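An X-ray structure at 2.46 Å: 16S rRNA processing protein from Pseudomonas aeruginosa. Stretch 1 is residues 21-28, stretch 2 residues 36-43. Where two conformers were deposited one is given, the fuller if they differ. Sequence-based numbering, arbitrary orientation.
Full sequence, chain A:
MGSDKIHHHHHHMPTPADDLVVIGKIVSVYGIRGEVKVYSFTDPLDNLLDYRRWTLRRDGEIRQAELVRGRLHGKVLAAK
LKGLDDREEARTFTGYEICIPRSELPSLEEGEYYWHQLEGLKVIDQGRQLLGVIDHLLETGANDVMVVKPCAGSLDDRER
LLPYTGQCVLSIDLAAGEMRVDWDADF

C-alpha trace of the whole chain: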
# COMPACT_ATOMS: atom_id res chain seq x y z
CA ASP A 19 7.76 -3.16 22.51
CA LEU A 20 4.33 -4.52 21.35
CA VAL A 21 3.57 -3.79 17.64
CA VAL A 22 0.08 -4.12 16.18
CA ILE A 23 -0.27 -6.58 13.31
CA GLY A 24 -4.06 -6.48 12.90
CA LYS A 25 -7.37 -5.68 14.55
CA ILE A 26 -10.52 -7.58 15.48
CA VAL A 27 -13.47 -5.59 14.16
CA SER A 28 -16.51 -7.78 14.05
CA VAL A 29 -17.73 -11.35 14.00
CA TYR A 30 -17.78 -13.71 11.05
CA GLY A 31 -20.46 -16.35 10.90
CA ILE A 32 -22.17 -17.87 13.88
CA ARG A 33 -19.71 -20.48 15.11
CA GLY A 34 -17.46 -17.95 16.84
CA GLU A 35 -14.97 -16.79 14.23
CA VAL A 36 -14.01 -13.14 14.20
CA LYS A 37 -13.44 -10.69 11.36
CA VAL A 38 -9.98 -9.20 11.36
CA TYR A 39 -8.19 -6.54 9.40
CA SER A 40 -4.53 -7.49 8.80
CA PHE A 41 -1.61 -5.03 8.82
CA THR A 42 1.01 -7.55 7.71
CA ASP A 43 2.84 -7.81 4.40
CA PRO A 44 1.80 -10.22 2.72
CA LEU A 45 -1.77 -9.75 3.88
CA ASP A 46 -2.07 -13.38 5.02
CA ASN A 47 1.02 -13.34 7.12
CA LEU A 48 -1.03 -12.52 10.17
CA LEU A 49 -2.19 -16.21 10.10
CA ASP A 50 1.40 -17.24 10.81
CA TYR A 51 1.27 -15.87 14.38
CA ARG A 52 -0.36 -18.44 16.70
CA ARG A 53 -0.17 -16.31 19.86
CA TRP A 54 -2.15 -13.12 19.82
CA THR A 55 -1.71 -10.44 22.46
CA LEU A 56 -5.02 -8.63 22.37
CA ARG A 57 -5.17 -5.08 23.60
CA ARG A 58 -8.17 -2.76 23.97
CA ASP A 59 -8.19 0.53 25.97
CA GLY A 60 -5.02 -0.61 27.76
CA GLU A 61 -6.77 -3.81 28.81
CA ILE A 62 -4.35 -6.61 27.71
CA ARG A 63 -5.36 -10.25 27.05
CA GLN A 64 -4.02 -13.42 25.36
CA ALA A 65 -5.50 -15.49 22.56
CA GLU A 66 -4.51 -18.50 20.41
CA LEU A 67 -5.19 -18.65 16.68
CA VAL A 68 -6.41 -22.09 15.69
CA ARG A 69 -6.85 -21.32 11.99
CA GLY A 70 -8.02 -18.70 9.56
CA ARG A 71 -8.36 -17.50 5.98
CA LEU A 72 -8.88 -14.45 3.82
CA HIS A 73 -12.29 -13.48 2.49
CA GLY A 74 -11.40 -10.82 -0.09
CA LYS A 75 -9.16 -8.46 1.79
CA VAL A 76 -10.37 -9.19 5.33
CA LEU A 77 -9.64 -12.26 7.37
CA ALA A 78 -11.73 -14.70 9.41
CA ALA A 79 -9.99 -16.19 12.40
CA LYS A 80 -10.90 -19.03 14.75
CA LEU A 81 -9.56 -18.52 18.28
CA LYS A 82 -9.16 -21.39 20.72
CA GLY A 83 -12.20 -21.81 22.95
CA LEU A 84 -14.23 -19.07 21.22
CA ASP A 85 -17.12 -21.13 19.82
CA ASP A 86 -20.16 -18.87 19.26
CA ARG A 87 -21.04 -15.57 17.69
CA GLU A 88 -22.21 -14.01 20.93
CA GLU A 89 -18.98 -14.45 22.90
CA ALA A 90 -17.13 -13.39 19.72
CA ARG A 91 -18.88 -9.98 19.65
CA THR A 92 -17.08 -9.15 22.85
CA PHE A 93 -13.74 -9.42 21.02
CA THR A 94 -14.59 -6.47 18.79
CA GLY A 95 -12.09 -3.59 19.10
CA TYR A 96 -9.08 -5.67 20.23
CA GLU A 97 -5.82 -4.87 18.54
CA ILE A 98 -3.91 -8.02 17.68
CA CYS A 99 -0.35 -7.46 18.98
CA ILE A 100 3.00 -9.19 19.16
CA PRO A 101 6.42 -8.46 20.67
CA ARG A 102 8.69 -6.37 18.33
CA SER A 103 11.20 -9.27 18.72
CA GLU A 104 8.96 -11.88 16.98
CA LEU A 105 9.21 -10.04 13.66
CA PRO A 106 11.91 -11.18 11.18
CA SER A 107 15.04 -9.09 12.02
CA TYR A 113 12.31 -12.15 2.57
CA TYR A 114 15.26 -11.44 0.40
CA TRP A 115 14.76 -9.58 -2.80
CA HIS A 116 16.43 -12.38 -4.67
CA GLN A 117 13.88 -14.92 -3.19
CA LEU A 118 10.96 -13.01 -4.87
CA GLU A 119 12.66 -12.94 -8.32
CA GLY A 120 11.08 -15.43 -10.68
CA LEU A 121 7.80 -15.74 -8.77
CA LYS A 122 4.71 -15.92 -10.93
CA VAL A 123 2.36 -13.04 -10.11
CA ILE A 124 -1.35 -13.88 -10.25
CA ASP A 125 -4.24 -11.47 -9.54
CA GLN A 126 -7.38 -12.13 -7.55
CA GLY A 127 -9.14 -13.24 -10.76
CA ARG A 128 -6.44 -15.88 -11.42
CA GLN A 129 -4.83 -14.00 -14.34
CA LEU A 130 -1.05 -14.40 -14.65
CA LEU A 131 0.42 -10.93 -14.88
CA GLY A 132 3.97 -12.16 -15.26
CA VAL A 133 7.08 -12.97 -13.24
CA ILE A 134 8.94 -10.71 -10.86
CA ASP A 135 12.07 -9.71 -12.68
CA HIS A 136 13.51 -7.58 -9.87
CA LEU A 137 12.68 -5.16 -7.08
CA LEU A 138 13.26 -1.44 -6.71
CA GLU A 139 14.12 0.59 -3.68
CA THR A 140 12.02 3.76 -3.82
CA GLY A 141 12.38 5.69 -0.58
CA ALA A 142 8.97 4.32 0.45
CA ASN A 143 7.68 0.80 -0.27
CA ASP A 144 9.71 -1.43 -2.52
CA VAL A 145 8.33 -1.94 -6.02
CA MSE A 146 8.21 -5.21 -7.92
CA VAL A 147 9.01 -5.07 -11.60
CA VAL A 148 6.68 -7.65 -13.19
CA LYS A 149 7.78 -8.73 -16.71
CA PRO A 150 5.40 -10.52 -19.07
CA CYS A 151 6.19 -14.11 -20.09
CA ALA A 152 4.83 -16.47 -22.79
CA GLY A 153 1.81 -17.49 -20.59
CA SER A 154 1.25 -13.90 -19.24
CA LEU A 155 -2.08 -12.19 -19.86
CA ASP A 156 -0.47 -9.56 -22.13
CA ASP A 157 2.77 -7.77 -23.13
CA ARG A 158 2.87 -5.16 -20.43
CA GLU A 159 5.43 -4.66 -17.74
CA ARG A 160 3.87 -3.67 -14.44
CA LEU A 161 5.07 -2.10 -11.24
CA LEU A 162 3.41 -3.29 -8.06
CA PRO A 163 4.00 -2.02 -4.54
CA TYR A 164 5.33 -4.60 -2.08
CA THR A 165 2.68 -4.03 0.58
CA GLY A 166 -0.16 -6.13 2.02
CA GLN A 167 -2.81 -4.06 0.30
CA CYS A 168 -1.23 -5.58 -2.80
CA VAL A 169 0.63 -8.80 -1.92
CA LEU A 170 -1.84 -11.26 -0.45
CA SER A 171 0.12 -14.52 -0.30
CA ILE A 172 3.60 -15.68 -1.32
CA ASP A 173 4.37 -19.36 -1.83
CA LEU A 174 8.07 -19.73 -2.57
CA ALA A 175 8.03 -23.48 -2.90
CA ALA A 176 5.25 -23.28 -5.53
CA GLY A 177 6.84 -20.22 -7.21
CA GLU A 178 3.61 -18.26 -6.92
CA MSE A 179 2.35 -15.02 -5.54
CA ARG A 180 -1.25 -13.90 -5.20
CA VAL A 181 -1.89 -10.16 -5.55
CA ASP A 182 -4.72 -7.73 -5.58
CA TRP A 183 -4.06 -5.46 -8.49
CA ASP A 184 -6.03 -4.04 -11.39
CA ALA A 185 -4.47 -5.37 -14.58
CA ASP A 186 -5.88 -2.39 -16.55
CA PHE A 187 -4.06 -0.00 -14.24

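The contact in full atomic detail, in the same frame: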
# COMPACT_ATOMS: atom_id res chain seq x y z
N VAL A 21 4.10 -4.40 18.88
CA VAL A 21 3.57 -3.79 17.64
C VAL A 21 2.24 -4.43 17.25
O VAL A 21 1.99 -5.59 17.60
CB VAL A 21 4.57 -3.81 16.43
CG1 VAL A 21 5.93 -3.23 16.86
CG2 VAL A 21 4.73 -5.16 15.85
N VAL A 22 1.43 -3.69 16.50
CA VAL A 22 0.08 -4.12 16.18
C VAL A 22 0.05 -4.67 14.77
O VAL A 22 0.29 -3.94 13.78
CB VAL A 22 -0.93 -2.93 16.24
CG1 VAL A 22 -2.35 -3.43 16.00
CG2 VAL A 22 -0.84 -2.19 17.54
N ILE A 23 -0.27 -5.95 14.64
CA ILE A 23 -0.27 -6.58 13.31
C ILE A 23 -1.62 -6.69 12.67
O ILE A 23 -1.72 -7.14 11.55
CB ILE A 23 0.41 -7.98 13.32
CG1 ILE A 23 -0.32 -8.92 14.31
CG2 ILE A 23 1.90 -7.82 13.65
CD1 ILE A 23 0.24 -10.34 14.34
N GLY A 24 -2.66 -6.37 13.42
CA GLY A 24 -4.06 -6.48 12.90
C GLY A 24 -5.07 -6.01 13.93
O GLY A 24 -4.70 -5.55 15.02
N LYS A 25 -6.36 -6.09 13.61
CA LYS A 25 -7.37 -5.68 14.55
C LYS A 25 -8.64 -6.44 14.36
O LYS A 25 -9.08 -6.62 13.22
CB LYS A 25 -7.65 -4.21 14.37
CG LYS A 25 -8.70 -3.70 15.37
CD LYS A 25 -8.57 -2.21 15.62
CE LYS A 25 -9.40 -1.76 16.80
NZ LYS A 25 -9.25 -0.30 17.02
N ILE A 26 -9.25 -6.87 15.48
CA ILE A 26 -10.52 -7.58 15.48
C ILE A 26 -11.66 -6.58 15.44
O ILE A 26 -11.80 -5.74 16.32
CB ILE A 26 -10.66 -8.49 16.73
CG1 ILE A 26 -9.51 -9.48 16.82
CG2 ILE A 26 -11.95 -9.28 16.69
CD1 ILE A 26 -9.65 -10.50 17.99
N VAL A 27 -12.48 -6.66 14.41
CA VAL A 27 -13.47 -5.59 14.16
C VAL A 27 -14.91 -6.02 14.12
O VAL A 27 -15.81 -5.20 14.15
CB VAL A 27 -13.18 -4.87 12.85
CG1 VAL A 27 -11.88 -4.12 12.96
CG2 VAL A 27 -13.14 -5.87 11.67
N SER A 28 -15.16 -7.31 14.05
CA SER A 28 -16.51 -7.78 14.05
C SER A 28 -16.50 -9.29 14.20
O SER A 28 -15.46 -9.87 14.47
CB SER A 28 -17.12 -7.44 12.67
OG SER A 28 -18.49 -7.75 12.66
N VAL A 36 -14.02 -14.59 14.20
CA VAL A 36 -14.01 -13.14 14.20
C VAL A 36 -13.48 -12.61 12.85
O VAL A 36 -12.75 -13.28 12.10
CB VAL A 36 -13.16 -12.59 15.36
CG1 VAL A 36 -13.79 -12.90 16.70
CG2 VAL A 36 -11.74 -13.13 15.33
N LYS A 37 -13.87 -11.37 12.55
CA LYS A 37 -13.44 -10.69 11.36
C LYS A 37 -12.32 -9.74 11.78
O LYS A 37 -12.40 -9.06 12.80
CB LYS A 37 -14.61 -9.94 10.76
CG LYS A 37 -14.40 -9.42 9.35
CD LYS A 37 -15.23 -8.17 9.13
CE LYS A 37 -15.90 -8.08 7.76
NZ LYS A 37 -16.26 -6.64 7.58
N VAL A 38 -11.27 -9.74 10.99
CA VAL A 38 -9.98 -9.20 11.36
C VAL A 38 -9.42 -8.44 10.17
O VAL A 38 -9.43 -8.95 9.05
CB VAL A 38 -9.03 -10.36 11.76
CG1 VAL A 38 -7.60 -9.93 11.75
CG2 VAL A 38 -9.39 -10.86 13.16
N TYR A 39 -8.99 -7.21 10.40
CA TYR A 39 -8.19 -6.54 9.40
C TYR A 39 -6.73 -6.93 9.68
O TYR A 39 -6.32 -7.05 10.85
CB TYR A 39 -8.37 -5.02 9.47
CG TYR A 39 -9.71 -4.45 9.02
CD1 TYR A 39 -10.38 -4.96 7.93
CD2 TYR A 39 -10.26 -3.34 9.64
CE1 TYR A 39 -11.58 -4.39 7.48
CE2 TYR A 39 -11.44 -2.77 9.21
CZ TYR A 39 -12.11 -3.30 8.14
OH TYR A 39 -13.31 -2.76 7.71
N SER A 40 -5.95 -7.16 8.62
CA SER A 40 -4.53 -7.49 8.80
C SER A 40 -3.63 -6.35 8.38
O SER A 40 -3.88 -5.74 7.37
CB SER A 40 -4.17 -8.70 7.96
OG SER A 40 -2.77 -8.83 7.88
N PHE A 41 -2.57 -6.10 9.13
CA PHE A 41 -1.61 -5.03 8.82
C PHE A 41 -0.25 -5.56 8.35
O PHE A 41 0.77 -4.80 8.25
CB PHE A 41 -1.44 -4.13 10.06
CG PHE A 41 -2.74 -3.58 10.61
CD1 PHE A 41 -3.78 -3.21 9.76
CD2 PHE A 41 -2.91 -3.40 11.98
CE1 PHE A 41 -4.98 -2.73 10.26
CE2 PHE A 41 -4.12 -2.92 12.50
CZ PHE A 41 -5.15 -2.57 11.64
N THR A 42 -0.21 -6.85 8.09
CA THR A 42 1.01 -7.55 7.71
C THR A 42 1.23 -7.49 6.19
O THR A 42 0.31 -7.22 5.43
CB THR A 42 0.96 -9.03 8.14
OG1 THR A 42 -0.12 -9.73 7.47
CG2 THR A 42 0.74 -9.13 9.64
N ASP A 43 2.48 -7.70 5.79
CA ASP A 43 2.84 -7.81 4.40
C ASP A 43 3.55 -9.14 4.28
O ASP A 43 4.52 -9.35 4.96
CB ASP A 43 3.81 -6.69 4.04
CG ASP A 43 4.16 -6.69 2.60
OD1 ASP A 43 3.61 -7.54 1.85
OD2 ASP A 43 4.98 -5.81 2.22

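The two stretches pair as antiparallel strands and bury 610 Å² between them, and the three residues that cover most of that surface, F41, K37 and V27, mark where the pairing departs from a regular ladder. Its regular part is centred on K25 and Y39, whose backbones bond reciprocally: K25 N gives its hydrogen to Y39 O and Y39 N to K25 O, each at 2.9 Å.

F41 lies just past the end of its strand, yet its N still donates to I23 O at 2.8 Å. Its CB points toward the first stretch, and chi1 in the m well lays the ring along that backbone. One ring face covers G24 CA, and CD2 comes within 3.3 Å of G24 N, while CE2 meets V22 CG1 at 4.0 Å. A flat aromatic ring can cover a length of main chain in this way. Glycine suits position 24 because an ideal CB there would lie 2.7 Å from Y39 O, a clash.

At the other end, K37 and V27 meet at a beta bulge, where the register slips by one residue. K37 O accepts from V27 N at 2.9 Å and, weakly, from S28 N at 3.5 Å; K37 N donates to S28 O at 2.9 Å. Lysine suits this partly exposed site: its aliphatic chain packs, CD lying 4.0 Å from V27 CG2, while its end leads away. V27 is compact and branched, and both its methyls face Y39: V27 CG1 lies 3.8 Å from Y39 CD2, and V27 CG2 sits over one face of the Y39 ring while also meeting the K37 chain.

I26, V36 and V38 form a buried apolar cluster, with I26 CG2 3.8 Å from V36 CB and I26 CG1 3.9 Å from V38 CG2. Branched aliphatic residues suit such a site, filling space without leaving polar side-chain groups unsatisfied.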